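Local structure of alpha-Amylase (Thermotoga maritima, 2B5D) at residues P218-Y223 with M338-V343; Y223-T228 with D387-V392. The protein is a member of glycosyl hydrolase family 57, built on a barrel-like, largely parallel beta core wrapped in helices, with a helical C-terminal domain. One frame throughout, in Å; residues are numbered along the deposited sequence. Where two conformers were deposited one is given.

Contact 1 of 2, residues P218-Y223 with M338-V343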
loop_
_atom_site.group_PDB
_atom_site.type_symbol
_atom_site.label_atom_id
_atom_site.label_comp_id
_atom_site.label_asym_id
_atom_site.label_seq_id
_atom_site.Cartn_x
_atom_site.Cartn_y
_atom_site.Cartn_z
ATOM N N PRO A 218 1.614 44.494 23.019
ATOM C CA PRO A 218 1.785 45.759 22.286
ATOM C C PRO A 218 0.567 46.694 22.311
ATOM O O PRO A 218 -0.566 46.256 22.087
ATOM C CB PRO A 218 2.060 45.287 20.876
ATOM C CG PRO A 218 2.805 43.975 21.086
ATOM C CD PRO A 218 2.149 43.341 22.284
ATOM N N ARG A 219 0.817 47.986 22.502
ATOM C CA ARG A 219 -0.259 48.922 22.831
ATOM C C ARG A 219 -1.252 49.122 21.692
ATOM O O ARG A 219 -2.461 49.151 21.941
ATOM C CB ARG A 219 0.276 50.239 23.381
ATOM C CG ARG A 219 0.982 51.179 22.403
ATOM C CD ARG A 219 1.381 52.510 23.139
ATOM N NE ARG A 219 2.490 53.110 22.406
ATOM C CZ ARG A 219 3.776 52.892 22.696
ATOM N NH1 ARG A 219 4.733 53.387 21.913
ATOM N NH2 ARG A 219 4.078 52.161 23.759
ATOM N N TYR A 220 -0.719 49.225 20.471
ATOM C CA TYR A 220 -1.484 49.254 19.256
ATOM C C TYR A 220 -1.862 47.890 18.654
ATOM O O TYR A 220 -2.047 47.827 17.460
ATOM C CB TYR A 220 -0.720 50.061 18.201
ATOM C CG TYR A 220 -0.438 51.475 18.664
ATOM C CD1 TYR A 220 0.870 51.977 18.695
ATOM C CD2 TYR A 220 -1.493 52.302 19.112
ATOM C CE1 TYR A 220 1.137 53.284 19.140
ATOM C CE2 TYR A 220 -1.260 53.590 19.578
ATOM C CZ TYR A 220 0.058 54.078 19.586
ATOM O OH TYR A 220 0.276 55.351 20.021
ATOM N N GLY A 221 -1.963 46.829 19.454
ATOM C CA GLY A 221 -2.114 45.451 18.959
ATOM C C GLY A 221 -1.348 45.065 17.700
ATOM O O GLY A 221 -0.160 45.397 17.576
ATOM N N VAL A 222 -2.007 44.403 16.735
ATOM C CA VAL A 222 -1.307 43.936 15.546
ATOM C C VAL A 222 -1.199 44.964 14.479
ATOM O O VAL A 222 -0.672 44.690 13.403
ATOM C CB VAL A 222 -1.921 42.644 14.940
ATOM C CG1 VAL A 222 -1.807 41.531 15.927
ATOM C CG2 VAL A 222 -3.443 42.854 14.474
ATOM N N TYR A 223 -1.687 46.168 14.773
ATOM C CA TYR A 223 -1.794 47.255 13.770
ATOM C C TYR A 223 -0.665 48.282 13.794
ATOM O O TYR A 223 -0.724 49.304 13.109
ATOM C CB TYR A 223 -3.182 47.971 13.897
ATOM C CG TYR A 223 -4.263 46.931 13.752
ATOM C CD1 TYR A 223 -4.486 46.316 12.517
ATOM C CD2 TYR A 223 -5.007 46.514 14.863
ATOM C CE1 TYR A 223 -5.475 45.316 12.372
ATOM C CE2 TYR A 223 -5.986 45.551 14.729
ATOM C CZ TYR A 223 -6.204 44.948 13.494
ATOM O OH TYR A 223 -7.122 43.939 13.390
ATOM N N MET A 338 -6.829 54.745 17.784
ATOM C CA MET A 338 -5.379 54.690 17.978
ATOM C C MET A 338 -4.729 56.046 18.025
ATOM O O MET A 338 -3.886 56.280 18.872
ATOM C CB MET A 338 -4.686 53.904 16.849
ATOM C CG MET A 338 -5.006 52.423 16.852
ATOM S SD MET A 338 -4.126 51.429 15.625
ATOM C CE MET A 338 -4.386 49.955 16.620
ATOM N N GLY A 339 -5.056 56.910 17.068
ATOM C CA GLY A 339 -4.447 58.217 17.024
ATOM C C GLY A 339 -3.204 58.221 16.158
ATOM O O GLY A 339 -2.529 59.252 15.980
ATOM N N VAL A 340 -2.875 57.057 15.622
ATOM C CA VAL A 340 -1.874 57.005 14.563
ATOM C C VAL A 340 -2.373 56.061 13.445
ATOM O O VAL A 340 -3.369 55.347 13.611
ATOM C CB VAL A 340 -0.471 56.662 15.136
ATOM C CG1 VAL A 340 -0.430 55.226 15.742
ATOM C CG2 VAL A 340 0.618 56.928 14.082
ATOM N N GLU A 341 -1.718 56.113 12.300
ATOM C CA GLU A 341 -2.080 55.292 11.157
ATOM C C GLU A 341 -1.873 53.766 11.436
ATOM O O GLU A 341 -0.766 53.336 11.770
ATOM C CB GLU A 341 -1.272 55.757 9.937
ATOM C CG GLU A 341 -1.684 57.141 9.399
ATOM C CD GLU A 341 -0.564 57.865 8.605
ATOM O OE1 GLU A 341 -0.847 58.414 7.503
ATOM O OE2 GLU A 341 0.606 57.896 9.096
ATOM N N PRO A 342 -2.954 52.948 11.297
ATOM C CA PRO A 342 -2.807 51.498 11.413
ATOM C C PRO A 342 -2.011 50.952 10.235
ATOM O O PRO A 342 -2.001 51.545 9.141
ATOM C CB PRO A 342 -4.237 50.985 11.409
ATOM C CG PRO A 342 -5.016 52.082 10.661
ATOM C CD PRO A 342 -4.346 53.361 11.008
ATOM N N VAL A 343 -1.240 49.895 10.478
ATOM C CA VAL A 343 -0.731 49.138 9.346
ATOM C C VAL A 343 -1.308 47.741 9.398
ATOM O O VAL A 343 -1.227 47.034 10.381
ATOM C CB VAL A 343 0.818 49.337 8.998
ATOM C CG1 VAL A 343 1.537 50.184 10.000
ATOM C CG2 VAL A 343 1.545 48.032 8.654
#

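Contact 2 of 2, residues Y223-T228 with D387-V392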
loop_
_atom_site.group_PDB
_atom_site.type_symbol
_atom_site.label_atom_id
_atom_site.label_comp_id
_atom_site.label_asym_id
_atom_site.label_seq_id
_atom_site.Cartn_x
_atom_site.Cartn_y
_atom_site.Cartn_z
ATOM N N TYR A 223 -1.687 46.168 14.773
ATOM C CA TYR A 223 -1.794 47.255 13.770
ATOM C C TYR A 223 -0.665 48.282 13.794
ATOM O O TYR A 223 -0.724 49.304 13.109
ATOM C CB TYR A 223 -3.182 47.971 13.897
ATOM C CG TYR A 223 -4.263 46.931 13.752
ATOM C CD1 TYR A 223 -4.486 46.316 12.517
ATOM C CD2 TYR A 223 -5.007 46.514 14.863
ATOM C CE1 TYR A 223 -5.475 45.316 12.372
ATOM C CE2 TYR A 223 -5.986 45.551 14.729
ATOM C CZ TYR A 223 -6.204 44.948 13.494
ATOM O OH TYR A 223 -7.122 43.939 13.390
ATOM N N ARG A 224 0.376 47.984 14.547
ATOM C CA ARG A 224 1.683 48.594 14.298
ATOM C C ARG A 224 2.795 47.538 14.534
ATOM O O ARG A 224 2.695 46.733 15.471
ATOM C CB ARG A 224 1.835 49.826 15.210
ATOM C CG ARG A 224 1.284 51.117 14.477
ATOM C CD ARG A 224 1.466 52.349 15.269
ATOM N NE ARG A 224 2.671 53.158 14.969
ATOM C CZ ARG A 224 2.788 53.963 13.917
ATOM N NH1 ARG A 224 1.821 54.035 13.005
ATOM N NH2 ARG A 224 3.889 54.672 13.756
ATOM N N PRO A 225 3.864 47.573 13.730
ATOM C CA PRO A 225 5.028 46.752 14.037
ATOM C C PRO A 225 5.597 47.073 15.422
ATOM O O PRO A 225 5.327 48.124 15.997
ATOM C CB PRO A 225 6.054 47.186 12.982
ATOM C CG PRO A 225 5.573 48.537 12.525
ATOM C CD PRO A 225 4.082 48.376 12.526
ATOM N N ILE A 226 6.348 46.152 15.976
ATOM C CA ILE A 226 7.085 46.449 17.182
ATOM C C ILE A 226 8.533 46.313 16.779
ATOM O O ILE A 226 8.814 45.856 15.677
ATOM C CB ILE A 226 6.770 45.456 18.321
ATOM C CG1 ILE A 226 7.281 44.050 17.939
ATOM C CG2 ILE A 226 5.297 45.600 18.748
ATOM C CD1 ILE A 226 7.245 43.051 19.038
ATOM N N MET A 227 9.439 46.708 17.665
ATOM C CA MET A 227 10.895 46.520 17.450
ATOM C C MET A 227 11.345 45.641 18.589
ATOM O O MET A 227 10.936 45.900 19.723
ATOM C CB MET A 227 11.605 47.845 17.530
ATOM C CG MET A 227 13.043 47.766 16.958
ATOM S SD MET A 227 14.021 49.140 17.649
ATOM C CE MET A 227 14.335 49.997 16.107
ATOM N N THR A 228 12.046 44.535 18.310
ATOM C CA THR A 228 12.609 43.744 19.454
ATOM C C THR A 228 13.721 44.505 20.206
ATOM O O THR A 228 14.341 45.411 19.622
ATOM C CB THR A 228 13.228 42.461 18.985
ATOM O OG1 THR A 228 14.242 42.790 18.008
ATOM C CG2 THR A 228 12.096 41.585 18.384
ATOM N N ASP A 387 11.143 52.346 7.406
ATOM C CA ASP A 387 11.851 53.559 6.990
ATOM C C ASP A 387 11.106 54.866 7.319
ATOM O O ASP A 387 11.710 55.937 7.320
ATOM C CB ASP A 387 12.168 53.525 5.485
ATOM C CG ASP A 387 13.351 52.587 5.144
ATOM O OD1 ASP A 387 14.019 52.075 6.072
ATOM O OD2 ASP A 387 13.609 52.345 3.944
ATOM N N THR A 388 9.816 54.757 7.630
ATOM C CA THR A 388 8.930 55.888 7.850
ATOM C C THR A 388 8.502 56.025 9.308
ATOM O O THR A 388 8.313 57.134 9.800
ATOM C CB THR A 388 7.695 55.736 6.952
ATOM O OG1 THR A 388 8.128 55.648 5.597
ATOM C CG2 THR A 388 6.714 56.921 7.084
ATOM N N LEU A 389 8.365 54.932 10.032
ATOM C CA LEU A 389 7.763 55.053 11.363
ATOM C C LEU A 389 8.638 55.651 12.442
ATOM O O LEU A 389 9.756 55.206 12.643
ATOM C CB LEU A 389 7.229 53.710 11.846
ATOM C CG LEU A 389 5.726 53.546 11.625
ATOM C CD1 LEU A 389 5.257 53.961 10.181
ATOM C CD2 LEU A 389 5.339 52.128 11.974
ATOM N N GLU A 390 8.095 56.611 13.185
ATOM C CA GLU A 390 8.836 57.242 14.271
ATOM C C GLU A 390 8.445 56.744 15.646
ATOM O O GLU A 390 9.317 56.493 16.490
ATOM C CB GLU A 390 8.775 58.751 14.141
ATOM C CG GLU A 390 9.705 59.217 13.017
ATOM C CD GLU A 390 9.200 60.439 12.268
ATOM O OE1 GLU A 390 7.955 60.576 12.078
ATOM O OE2 GLU A 390 10.060 61.268 11.861
ATOM N N GLU A 391 7.162 56.548 15.895
ATOM C CA GLU A 391 6.805 55.899 17.132
ATOM C C GLU A 391 6.645 54.433 16.803
ATOM O O GLU A 391 5.906 54.073 15.870
ATOM C CB GLU A 391 5.538 56.480 17.741
ATOM C CG GLU A 391 4.989 55.730 18.985
ATOM C CD GLU A 391 3.554 56.200 19.326
ATOM O OE1 GLU A 391 3.055 57.049 18.547
ATOM O OE2 GLU A 391 2.949 55.742 20.348
ATOM N N VAL A 392 7.420 53.609 17.494
ATOM C CA VAL A 392 7.240 52.185 17.507
ATOM C C VAL A 392 7.636 51.751 18.877
ATOM O O VAL A 392 8.642 52.215 19.414
ATOM C CB VAL A 392 8.025 51.427 16.392
ATOM C CG1 VAL A 392 9.025 52.335 15.673
ATOM C CG2 VAL A 392 8.646 50.118 16.924
HETATM O O HOH W 1 4.160 52.088 16.624
HETATM O O HOH W 2 4.938 57.135 13.082
#

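Contact 1 of 2, residues P218-Y223 with M338-V343
The carbonyl O of Tyr223 accepts a nearly straight hydrogen bond from Val343 N (2.7 Å, N-H...O 174°), the donor tilted from the carbonyl plane. The same oxygen takes a CA-H...O contact from Pro342 CA at 3.5 Å, and in return Tyr223 CA sends one to Val343 O, so the loop 218-223 is pinned where the chain enters strand 343-349. Next to these backbone contacts, Met338, on the last turn of helix 309-338, pushes its side chain between the two tyrosines. Its CG, anti to the carbonyl carbon (chi1 -68°), lies near Tyr220 CD2; the chain is extended beyond CG and brings the methyl CE to 3.6 Å from Tyr223 CB, beside Tyr220 O and CB. Met338 SD stands obliquely to the Tyr220 ring, 5.4 Å from its centroid, a Met-aromatic contact. One face of that ring receives Val340 CG1 in a CH-pi contact, 4.2 Å from the centroid and shifted toward the rim; the opposite face is covered at its centre by CG of Arg219, within the type I turn 218-221. Pro342 CB meets Tyr223 CB at 4.0 Å. Both phenol hydroxyls find acidic partners beyond the two segments, Tyr220 OH at Glu391 and Tyr223 OH at Asp238. The chemistry is thus divided: one short, straight backbone bond joins the chains, while sulfur, methyl and ring contacts pack beside it.

Contact 2 of 2, residues Y223-T228 with D387-V392
Arg224, extended to CD and then bent at chi3 (96°), reaches tip to tip with Leu389 in a packing of the loop that leads into the short strand 226-227, paired antiparallel with strand 233-236, against the loop that follows helix 382-388. Its NH2 makes the main bond, donating to the carbonyl O of Glu391 at 3.0 Å, fairly straight (167°) and lying in both the carbonyl plane and the guanidinium plane. NE adds a weak, long bond to the same oxygen. Water 1 lies near that oxygen too, but closer to NE than a normal bond allows, so a bridge through it is doubtful. A second water links NH2, weakly, to Glu390 N, while NH1 turns to Glu341 O in a weak bond outside the two segments. Leu389 CD2 lies over one face of the guanidinium, 3.4 Å above its plane and offset toward the rim. Pro225 comes next, its CG meeting the same methyl, Leu389 CD2, at 3.6 Å, which places CD2 between the proline ring and the arginine. The CB of Ile226 points away from 387-392; its side chain touches Ala234 of strand 233-236, and the residue contributes mainly backbone to the contact. At Met227 the packing passes to Val392, a residue that also touches Phe233; CG2 of Val392 sits 3.6 Å from Met227 N and 3.8 Å from Met227 CB.

Both contacts are partly buried and lie on the same side of the chain's centre, their own centres about 9 Å apart. They share Tyr223, from which the chain runs on into strand 226-227. Contact 1 fastens the preceding loop to the junction of helix 309-338 and strand 343-349, through one backbone bond and aromatic packing; contact 2 joins the strand and its approach to the loop after helix 382-388, where the guanidinium of Arg224, bonded to a backbone carbonyl, carries the polar part. The two are stitched together by Glu391 of contact 2, which meets Tyr220 of contact 1, and by Arg224, which packs on Val340.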